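Local coordinates for protein fervidolysin (Fervidobacterium pennivorans, PDB 1R6V) that degrades keratin into peptides as a calcium-binding serine protease of the subtilisin family, letting its bacterium grow on native feathers, at residues D111-R116 with E134-E139; E364-P367 with T373-Y376; P505-R510 with A531-A536. The protein carries 1 engineered substitution. One frame throughout, in Å; residues are numbered along the deposited sequence.

Contact 1. Residues D111-R116 with E134-E139; sequences DMYKIR and ELWGLE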
loop_
_atom_site.group_PDB
_atom_site.type_symbol
_atom_site.label_atom_id
_atom_site.label_comp_id
_atom_site.label_asym_id
_atom_site.label_seq_id
_atom_site.Cartn_x
_atom_site.Cartn_y
_atom_site.Cartn_z
ATOM N N ASP A 111 22.392 -9.574 31.794
ATOM C CA ASP A 111 21.297 -9.302 32.726
ATOM C C ASP A 111 19.941 -9.122 32.037
ATOM O O ASP A 111 18.928 -8.890 32.699
ATOM C CB ASP A 111 21.605 -8.047 33.559
ATOM C CG ASP A 111 20.707 -7.922 34.770
ATOM O OD1 ASP A 111 20.695 -8.871 35.589
ATOM O OD2 ASP A 111 20.023 -6.882 34.916
ATOM N N MET A 112 19.914 -9.240 30.715
ATOM C CA MET A 112 18.672 -9.056 29.962
ATOM C C MET A 112 17.546 -9.996 30.417
ATOM O O MET A 112 17.701 -11.219 30.411
ATOM C CB MET A 112 18.947 -9.258 28.464
ATOM C CG MET A 112 17.925 -8.644 27.513
ATOM S SD MET A 112 17.814 -6.835 27.568
ATOM C CE MET A 112 16.255 -6.601 26.676
ATOM N N TYR A 113 16.422 -9.409 30.817
ATOM C CA TYR A 113 15.251 -10.168 31.256
ATOM C C TYR A 113 15.591 -11.179 32.343
ATOM O O TYR A 113 15.246 -12.359 32.255
ATOM C CB TYR A 113 14.622 -10.884 30.056
ATOM C CG TYR A 113 13.236 -11.392 30.326
ATOM C CD1 TYR A 113 12.287 -10.572 30.940
ATOM C CD2 TYR A 113 12.852 -12.676 29.943
ATOM C CE1 TYR A 113 10.987 -11.015 31.166
ATOM C CE2 TYR A 113 11.554 -13.130 30.161
ATOM C CZ TYR A 113 10.625 -12.294 30.771
ATOM O OH TYR A 113 9.319 -12.714 30.953
ATOM N N LYS A 114 16.273 -10.688 33.375
ATOM C CA LYS A 114 16.697 -11.498 34.510
ATOM C C LYS A 114 16.159 -10.877 35.801
ATOM O O LYS A 114 15.408 -9.898 35.769
ATOM C CB LYS A 114 18.228 -11.530 34.582
ATOM C CG LYS A 114 18.919 -12.236 33.430
ATOM C CD LYS A 114 18.761 -13.742 33.552
ATOM C CE LYS A 114 19.594 -14.476 32.515
ATOM N NZ LYS A 114 19.473 -15.954 32.684
ATOM N N ILE A 115 16.559 -11.447 36.933
ATOM C CA ILE A 115 16.150 -10.954 38.250
ATOM C C ILE A 115 14.657 -10.630 38.342
ATOM O O ILE A 115 14.218 -9.547 37.940
ATOM C CB ILE A 115 16.981 -9.716 38.619
ATOM N N ARG A 116 13.882 -11.568 38.882
ATOM C CA ARG A 116 12.436 -11.396 39.033
ATOM C C ARG A 116 11.753 -11.032 37.713
ATOM O O ARG A 116 10.904 -10.136 37.664
ATOM C CB ARG A 116 12.138 -10.324 40.093
ATOM N N GLU A 134 21.164 -17.213 26.264
ATOM C CA GLU A 134 21.079 -15.860 25.747
ATOM C C GLU A 134 19.791 -15.520 25.013
ATOM O O GLU A 134 19.577 -14.365 24.667
ATOM C CB GLU A 134 22.272 -15.592 24.841
ATOM C CG GLU A 134 23.550 -15.491 25.645
ATOM C CD GLU A 134 24.631 -14.785 24.898
ATOM O OE1 GLU A 134 25.206 -15.414 23.990
ATOM O OE2 GLU A 134 24.891 -13.602 25.218
ATOM N N LEU A 135 18.939 -16.515 24.792
ATOM C CA LEU A 135 17.692 -16.282 24.068
ATOM C C LEU A 135 16.551 -15.794 24.957
ATOM O O LEU A 135 15.541 -16.482 25.138
ATOM C CB LEU A 135 17.287 -17.567 23.336
ATOM C CG LEU A 135 18.381 -18.070 22.375
ATOM C CD1 LEU A 135 17.923 -19.362 21.703
ATOM C CD2 LEU A 135 18.699 -16.991 21.347
ATOM N N TRP A 136 16.711 -14.586 25.494
ATOM C CA TRP A 136 15.708 -14.014 26.379
ATOM C C TRP A 136 14.357 -13.811 25.697
ATOM O O TRP A 136 13.308 -13.868 26.345
ATOM C CB TRP A 136 16.199 -12.680 26.956
ATOM C CG TRP A 136 16.078 -11.509 26.024
ATOM C CD1 TRP A 136 17.001 -11.072 25.118
ATOM C CD2 TRP A 136 14.967 -10.615 25.933
ATOM N NE1 TRP A 136 16.540 -9.953 24.475
ATOM C CE2 TRP A 136 15.288 -9.649 24.954
ATOM C CE3 TRP A 136 13.729 -10.534 26.589
ATOM C CZ2 TRP A 136 14.419 -8.616 24.609
ATOM C CZ3 TRP A 136 12.862 -9.505 26.246
ATOM C CH2 TRP A 136 13.214 -8.555 25.263
ATOM N N GLY A 137 14.388 -13.586 24.385
ATOM C CA GLY A 137 13.154 -13.377 23.649
ATOM C C GLY A 137 12.263 -14.609 23.670
ATOM O O GLY A 137 11.044 -14.492 23.753
ATOM N N LEU A 138 12.856 -15.793 23.589
ATOM C CA LEU A 138 12.058 -17.014 23.625
ATOM C C LEU A 138 11.417 -17.147 24.998
ATOM O O LEU A 138 10.255 -17.543 25.120
ATOM C CB LEU A 138 12.922 -18.240 23.351
ATOM C CG LEU A 138 13.557 -18.290 21.962
ATOM C CD1 LEU A 138 14.296 -19.621 21.804
ATOM C CD2 LEU A 138 12.472 -18.147 20.886
ATOM N N GLU A 139 12.171 -16.821 26.040
ATOM C CA GLU A 139 11.604 -16.911 27.382
ATOM C C GLU A 139 10.446 -15.925 27.523
ATOM O O GLU A 139 9.392 -16.252 28.074
ATOM C CB GLU A 139 12.651 -16.596 28.457
ATOM C CG GLU A 139 12.154 -16.973 29.850
ATOM C CD GLU A 139 12.992 -16.396 30.983
ATOM O OE1 GLU A 139 14.161 -16.040 30.742
ATOM O OE2 GLU A 139 12.479 -16.317 32.127
HETATM O O HOH W 1 8.067 -14.956 30.360
#
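Met112 lies across one face of the Trp136 indole while Tyr113, the next residue along, presses its CB against the benzo rim of the same ring. Met112 CG stands 3.5 Å from the centroid of the Trp136 five-membered ring and only 9° off its normal, a CH-pi contact made squarely over the face. With CG anti to the backbone N, the bend at chi2 lifts the sulfur off the ring and brings CE back over the six-membered part. The sulfur takes part obliquely, as a Met-aromatic contact, and Met112 CE lies 3.4 Å from Trp136 CZ2. Tyr113 CB reaches Trp136 CE3 at 3.6 Å; the two six-membered rings, their planes 57° apart, are neither stacked nor edge-to-face. The indole projects from the first turn of helix 136-140, right after the N-cap residue Leu135, so a loop assigned to the propeptide (111-116) is packed onto the start of a helix in the subtilisin-like catalytic part. Trp136 NE1 points to another partner, the carbonyl of Val345, which satisfies the N-H of this buried residue and helps to fix the rotation of the ring. One turn on, the extended side chain of Glu139 passes obliquely by the Tyr113 ring, Glu139 CD lying 3.7 Å from Tyr113 CE2 with carboxylate and ring planes 53° apart. That carboxylate is held by a salt bridge to Arg125, whose guanidinium also donates a hydrogen bond to Met112 O. Tyr321 meets the Tyr113 ring edge-to-face. At the far end of the phenol a water in the ring plane lies 2.6 Å from Tyr113 OH and donates to Glu139 O at 2.9 Å, joining the loop to the helix backbone.

Contact 2. Residues E364-P367 with T373-Y376; sequences ENVP and TYDY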
loop_
_atom_site.group_PDB
_atom_site.type_symbol
_atom_site.label_atom_id
_atom_site.label_comp_id
_atom_site.label_asym_id
_atom_site.label_seq_id
_atom_site.Cartn_x
_atom_site.Cartn_y
_atom_site.Cartn_z
ATOM N N GLU A 364 32.390 -12.085 17.383
ATOM C CA GLU A 364 33.309 -13.208 17.555
ATOM C C GLU A 364 33.335 -13.850 18.941
ATOM O O GLU A 364 33.915 -14.925 19.119
ATOM C CB GLU A 364 34.726 -12.770 17.178
ATOM C CG GLU A 364 35.288 -11.708 18.091
ATOM C CD GLU A 364 36.640 -11.203 17.629
ATOM O OE1 GLU A 364 36.733 -10.740 16.474
ATOM O OE2 GLU A 364 37.609 -11.267 18.416
ATOM N N ASN A 365 32.703 -13.206 19.914
ATOM C CA ASN A 365 32.687 -13.721 21.278
ATOM C C ASN A 365 31.605 -14.774 21.537
ATOM O O ASN A 365 31.639 -15.463 22.553
ATOM C CB ASN A 365 32.533 -12.559 22.270
ATOM C CG ASN A 365 33.690 -11.585 22.197
ATOM O OD1 ASN A 365 34.842 -11.983 22.331
ATOM N ND2 ASN A 365 33.393 -10.307 21.975
ATOM N N VAL A 366 30.649 -14.901 20.620
ATOM C CA VAL A 366 29.576 -15.883 20.780
ATOM C C VAL A 366 30.173 -17.286 20.855
ATOM O O VAL A 366 30.771 -17.771 19.896
ATOM C CB VAL A 366 28.568 -15.790 19.613
ATOM C CG1 VAL A 366 27.453 -16.822 19.791
ATOM C CG2 VAL A 366 27.975 -14.389 19.560
ATOM N N PRO A 367 30.006 -17.961 22.003
ATOM C CA PRO A 367 30.543 -19.310 22.213
ATOM C C PRO A 367 29.862 -20.469 21.476
ATOM O O PRO A 367 29.547 -21.498 22.080
ATOM C CB PRO A 367 30.486 -19.455 23.733
ATOM C CG PRO A 367 29.219 -18.715 24.085
ATOM C CD PRO A 367 29.277 -17.480 23.194
ATOM N N THR A 373 28.381 -18.095 12.456
ATOM C CA THR A 373 28.513 -16.690 12.847
ATOM C C THR A 373 27.196 -16.152 13.381
ATOM O O THR A 373 26.142 -16.426 12.821
ATOM C CB THR A 373 28.947 -15.840 11.653
ATOM O OG1 THR A 373 28.164 -16.203 10.501
ATOM C CG2 THR A 373 30.436 -16.087 11.345
ATOM N N TYR A 374 27.268 -15.373 14.454
ATOM C CA TYR A 374 26.072 -14.825 15.089
ATOM C C TYR A 374 26.297 -13.388 15.490
ATOM O O TYR A 374 27.433 -12.939 15.584
ATOM C CB TYR A 374 25.756 -15.603 16.372
ATOM C CG TYR A 374 25.481 -17.062 16.144
ATOM C CD1 TYR A 374 26.519 -17.973 15.948
ATOM C CD2 TYR A 374 24.166 -17.522 16.060
ATOM C CE1 TYR A 374 26.254 -19.305 15.662
ATOM C CE2 TYR A 374 23.887 -18.842 15.776
ATOM C CZ TYR A 374 24.931 -19.731 15.572
ATOM O OH TYR A 374 24.641 -21.028 15.248
ATOM N N ASP A 375 25.208 -12.669 15.733
ATOM C CA ASP A 375 25.325 -11.295 16.202
ATOM C C ASP A 375 24.052 -10.907 16.920
ATOM O O ASP A 375 22.992 -11.520 16.729
ATOM C CB ASP A 375 25.593 -10.296 15.055
ATOM C CG ASP A 375 26.477 -9.128 15.501
ATOM O OD1 ASP A 375 26.607 -8.930 16.734
ATOM O OD2 ASP A 375 27.030 -8.415 14.621
ATOM N N TYR A 376 24.170 -9.878 17.744
ATOM C CA TYR A 376 23.052 -9.356 18.521
ATOM C C TYR A 376 22.529 -8.090 17.842
ATOM O O TYR A 376 23.271 -7.129 17.662
ATOM C CB TYR A 376 23.493 -8.990 19.947
ATOM C CG TYR A 376 24.116 -10.120 20.733
ATOM C CD1 TYR A 376 25.448 -10.457 20.536
ATOM C CD2 TYR A 376 23.381 -10.844 21.671
ATOM C CE1 TYR A 376 26.044 -11.479 21.243
ATOM C CE2 TYR A 376 23.980 -11.889 22.394
ATOM C CZ TYR A 376 25.315 -12.189 22.163
ATOM O OH TYR A 376 25.940 -13.214 22.831
#
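Val366 inserts its two methyl groups between Tyr374 and Tyr376, which belong to strand 374-378, the central strand of a small three-stranded antiparallel sheet in the subtilisin-like catalytic part. The contact across the segments is apolar throughout. Val366 CG1, anti to the backbone N (chi1 180°), packs on Tyr374 CB at 4.0 Å and lies obliquely to the ring, near Tyr374 CD1; CG2 takes the other branch and meets Tyr376 CE1 at 3.9 Å, with the phenol oxygen almost as near. Leu348 of the neighbouring strand 347-350 touches all three side chains and Leu131 also packs on Val366, so the valine belongs to a shared hydrophobic cluster. The polar bonds lead outward from it. Tyr374 OH is hydrogen-bonded to Asp171, a ligand of the bound calcium ion, which makes this tyrosine a second-shell residue likely to steady that carboxylate; the ring of His169 meets Tyr374 edge-to-face. Tyr376 OH is bonded to Glu134. Within the strand, the Asp375 carboxylate turns to the following backbone N-H: Tyr376 N gives a bent bond, 140° at the hydrogen, to the anti side of Asp375 OD1 at 2.8 Å, 29° out of the carboxylate plane.

Contact 3. Residues P505-R510 with A531-A536; sequences PDHWDR and AEERQA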
loop_
_atom_site.group_PDB
_atom_site.type_symbol
_atom_site.label_atom_id
_atom_site.label_comp_id
_atom_site.label_asym_id
_atom_site.label_seq_id
_atom_site.Cartn_x
_atom_site.Cartn_y
_atom_site.Cartn_z
ATOM N N PRO A 505 -12.756 12.794 -4.319
ATOM C CA PRO A 505 -11.532 12.412 -5.035
ATOM C C PRO A 505 -10.346 13.228 -4.559
ATOM O O PRO A 505 -10.495 14.392 -4.201
ATOM C CB PRO A 505 -11.878 12.680 -6.506
ATOM C CG PRO A 505 -13.383 12.536 -6.551
ATOM C CD PRO A 505 -13.811 13.216 -5.260
ATOM N N ASP A 506 -9.210 12.568 -4.608
ATOM C CA ASP A 506 -7.977 13.194 -4.165
ATOM C C ASP A 506 -7.476 14.183 -5.213
ATOM O O ASP A 506 -7.131 13.795 -6.322
ATOM C CB ASP A 506 -6.929 12.107 -3.923
ATOM C CG ASP A 506 -5.636 12.649 -3.362
ATOM O OD1 ASP A 506 -5.598 13.825 -2.939
ATOM O OD2 ASP A 506 -4.652 11.882 -3.333
ATOM N N HIS A 507 -7.403 15.541 -4.816
ATOM C CA HIS A 507 -6.939 16.550 -5.758
ATOM C C HIS A 507 -5.470 16.844 -5.481
ATOM O O HIS A 507 -5.132 17.929 -5.004
ATOM C CB HIS A 507 -7.769 17.828 -5.605
ATOM C CG HIS A 507 -8.171 18.121 -4.190
ATOM N ND1 HIS A 507 -9.104 17.368 -3.512
ATOM C CD2 HIS A 507 -7.762 19.080 -3.327
ATOM C CE1 HIS A 507 -9.257 17.850 -2.292
ATOM N NE2 HIS A 507 -8.453 18.889 -2.153
ATOM N N TRP A 508 -4.603 15.878 -5.776
ATOM C CA TRP A 508 -3.163 16.023 -5.537
ATOM C C TRP A 508 -2.430 16.730 -6.664
ATOM O O TRP A 508 -1.267 17.104 -6.516
ATOM C CB TRP A 508 -2.507 14.656 -5.337
ATOM C CG TRP A 508 -2.659 13.724 -6.518
ATOM C CD1 TRP A 508 -3.704 12.889 -6.760
ATOM C CD2 TRP A 508 -1.737 13.540 -7.610
ATOM N NE1 TRP A 508 -3.500 12.193 -7.926
ATOM C CE2 TRP A 508 -2.300 12.573 -8.470
ATOM C CE3 TRP A 508 -0.494 14.100 -7.943
ATOM C CZ2 TRP A 508 -1.662 12.145 -9.649
ATOM C CZ3 TRP A 508 0.143 13.677 -9.116
ATOM C CH2 TRP A 508 -0.445 12.707 -9.953
ATOM N N ASP A 509 -3.118 16.880 -7.791
ATOM C CA ASP A 509 -2.580 17.518 -8.983
ATOM C C ASP A 509 -2.747 19.027 -8.824
ATOM O O ASP A 509 -3.575 19.647 -9.490
ATOM C CB ASP A 509 -3.359 17.012 -10.204
ATOM C CG ASP A 509 -2.700 17.364 -11.517
ATOM O OD1 ASP A 509 -3.328 17.098 -12.562
ATOM O OD2 ASP A 509 -1.567 17.894 -11.511
ATOM N N ARG A 510 -1.961 19.602 -7.920
ATOM C CA ARG A 510 -2.010 21.034 -7.637
ATOM C C ARG A 510 -1.778 21.858 -8.898
ATOM O O ARG A 510 -1.367 21.328 -9.934
ATOM C CB ARG A 510 -0.965 21.385 -6.579
ATOM N N ALA A 531 -12.693 22.267 -4.480
ATOM C CA ALA A 531 -14.130 22.496 -4.474
ATOM C C ALA A 531 -14.941 21.295 -4.960
ATOM O O ALA A 531 -16.141 21.214 -4.704
ATOM C CB ALA A 531 -14.475 23.735 -5.326
ATOM N N GLU A 532 -14.291 20.366 -5.656
ATOM C CA GLU A 532 -14.972 19.184 -6.170
ATOM C C GLU A 532 -15.018 18.039 -5.150
ATOM O O GLU A 532 -15.807 17.103 -5.294
ATOM C CB GLU A 532 -14.290 18.713 -7.455
ATOM C CG GLU A 532 -14.351 19.765 -8.549
ATOM C CD GLU A 532 -13.428 19.484 -9.710
ATOM O OE1 GLU A 532 -12.270 19.081 -9.455
ATOM O OE2 GLU A 532 -13.866 19.683 -10.865
ATOM N N GLU A 533 -14.175 18.119 -4.135
ATOM C CA GLU A 533 -14.131 17.085 -3.107
ATOM C C GLU A 533 -15.457 17.031 -2.346
ATOM O O GLU A 533 -16.059 18.061 -2.058
ATOM C CB GLU A 533 -12.990 17.357 -2.124
ATOM C CG GLU A 533 -12.825 16.258 -1.072
ATOM C CD GLU A 533 -11.833 16.609 0.028
ATOM O OE1 GLU A 533 -11.696 15.798 0.977
ATOM O OE2 GLU A 533 -11.192 17.683 -0.052
ATOM N N ARG A 534 -15.905 15.817 -2.040
ATOM C CA ARG A 534 -17.143 15.598 -1.299
ATOM C C ARG A 534 -16.739 14.816 -0.047
ATOM O O ARG A 534 -15.721 14.129 -0.048
ATOM C CB ARG A 534 -18.126 14.760 -2.119
ATOM C CG ARG A 534 -18.395 15.242 -3.542
ATOM C CD ARG A 534 -19.419 16.359 -3.561
ATOM N NE ARG A 534 -18.925 17.509 -2.833
ATOM C CZ ARG A 534 -19.682 18.394 -2.202
ATOM N NH1 ARG A 534 -21.004 18.282 -2.190
ATOM N NH2 ARG A 534 -19.098 19.393 -1.567
ATOM N N GLN A 535 -17.534 14.923 1.013
ATOM C CA GLN A 535 -17.240 14.215 2.254
ATOM C C GLN A 535 -18.492 13.586 2.854
ATOM O O GLN A 535 -19.608 14.052 2.627
ATOM C CB GLN A 535 -16.607 15.166 3.277
ATOM C CG GLN A 535 -15.280 15.768 2.839
ATOM C CD GLN A 535 -14.687 16.686 3.889
ATOM O OE1 GLN A 535 -15.403 17.466 4.523
ATOM N NE2 GLN A 535 -13.369 16.609 4.071
ATOM N N ALA A 536 -18.297 12.511 3.611
ATOM C CA ALA A 536 -19.396 11.817 4.268
ATOM C C ALA A 536 -18.842 11.195 5.539
ATOM O O ALA A 536 -17.680 10.800 5.589
ATOM C CB ALA A 536 -19.962 10.732 3.360
#
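The two backbones come nearest at Pro505 and Glu533, with CA atoms 5.7 Å apart, where the chain leaves strand 496-505 and returns to enter its antiparallel neighbour 535-543 in the first beta-sandwich domain. No hydrogen bond links the segments. The side chains of His507 and Glu533 cross at about a right angle, and the carboxylate approaches the edge of the imidazole: Glu533 OE2 lies 3.0 Å from His507 CE1, a carbon, while His507 NE2 is 3.7 Å from the same oxygen. The glutamate gets there fully extended, CG anti to the backbone N (chi1 -176°), with ring and carboxylate planes 50° apart. A weak hydrogen bond, 3.4 Å long but fairly straight, runs from His507 ND1 to Pro505 O and may help to hold the ring's turn. Glu533 CB also packs beside His507 CE1, at 3.8 Å, and Met530 touches the histidine from the loop. With the imidazole replaced by an alanine, the Glu533 carboxylate is likely to lose its neighbour and be freer to turn, and Pro505 O to lose its weak ND1 bond. Arg534 NE reaches Glu533 O at 3.0 Å from above the carbonyl plane, and Phe669 of the second sandwich domain packs on both Pro505 and Arg534. The CE1 approach is consistent with a polarised C-H facing the carboxylate oxygen, and the negative charge nearby would be expected to favour a protonated imidazole.

Along the chain the three contacts follow one another, each closing before the next opens. Contacts 1 and 2 lie in the same region of the catalytic part, their centres about 17 Å apart, and are joined directly: Glu134, just ahead of helix 136-140, is probably hydrogen-bonded to Tyr376 on strand 374-378. The sheet of that strand also includes strand 104-105 of the inferred propeptide, so contact 1 probably joins propeptide and protease while contact 2 lies beside that junction, close to the calcium site. Contact 3 sits on the opposite side of the chain's centre, its centre about 52 Å from that of contact 1 and 55 Å from that of contact 2, between strands 496-505 and 535-543 of a sandwich domain, and so lies in a separate domain.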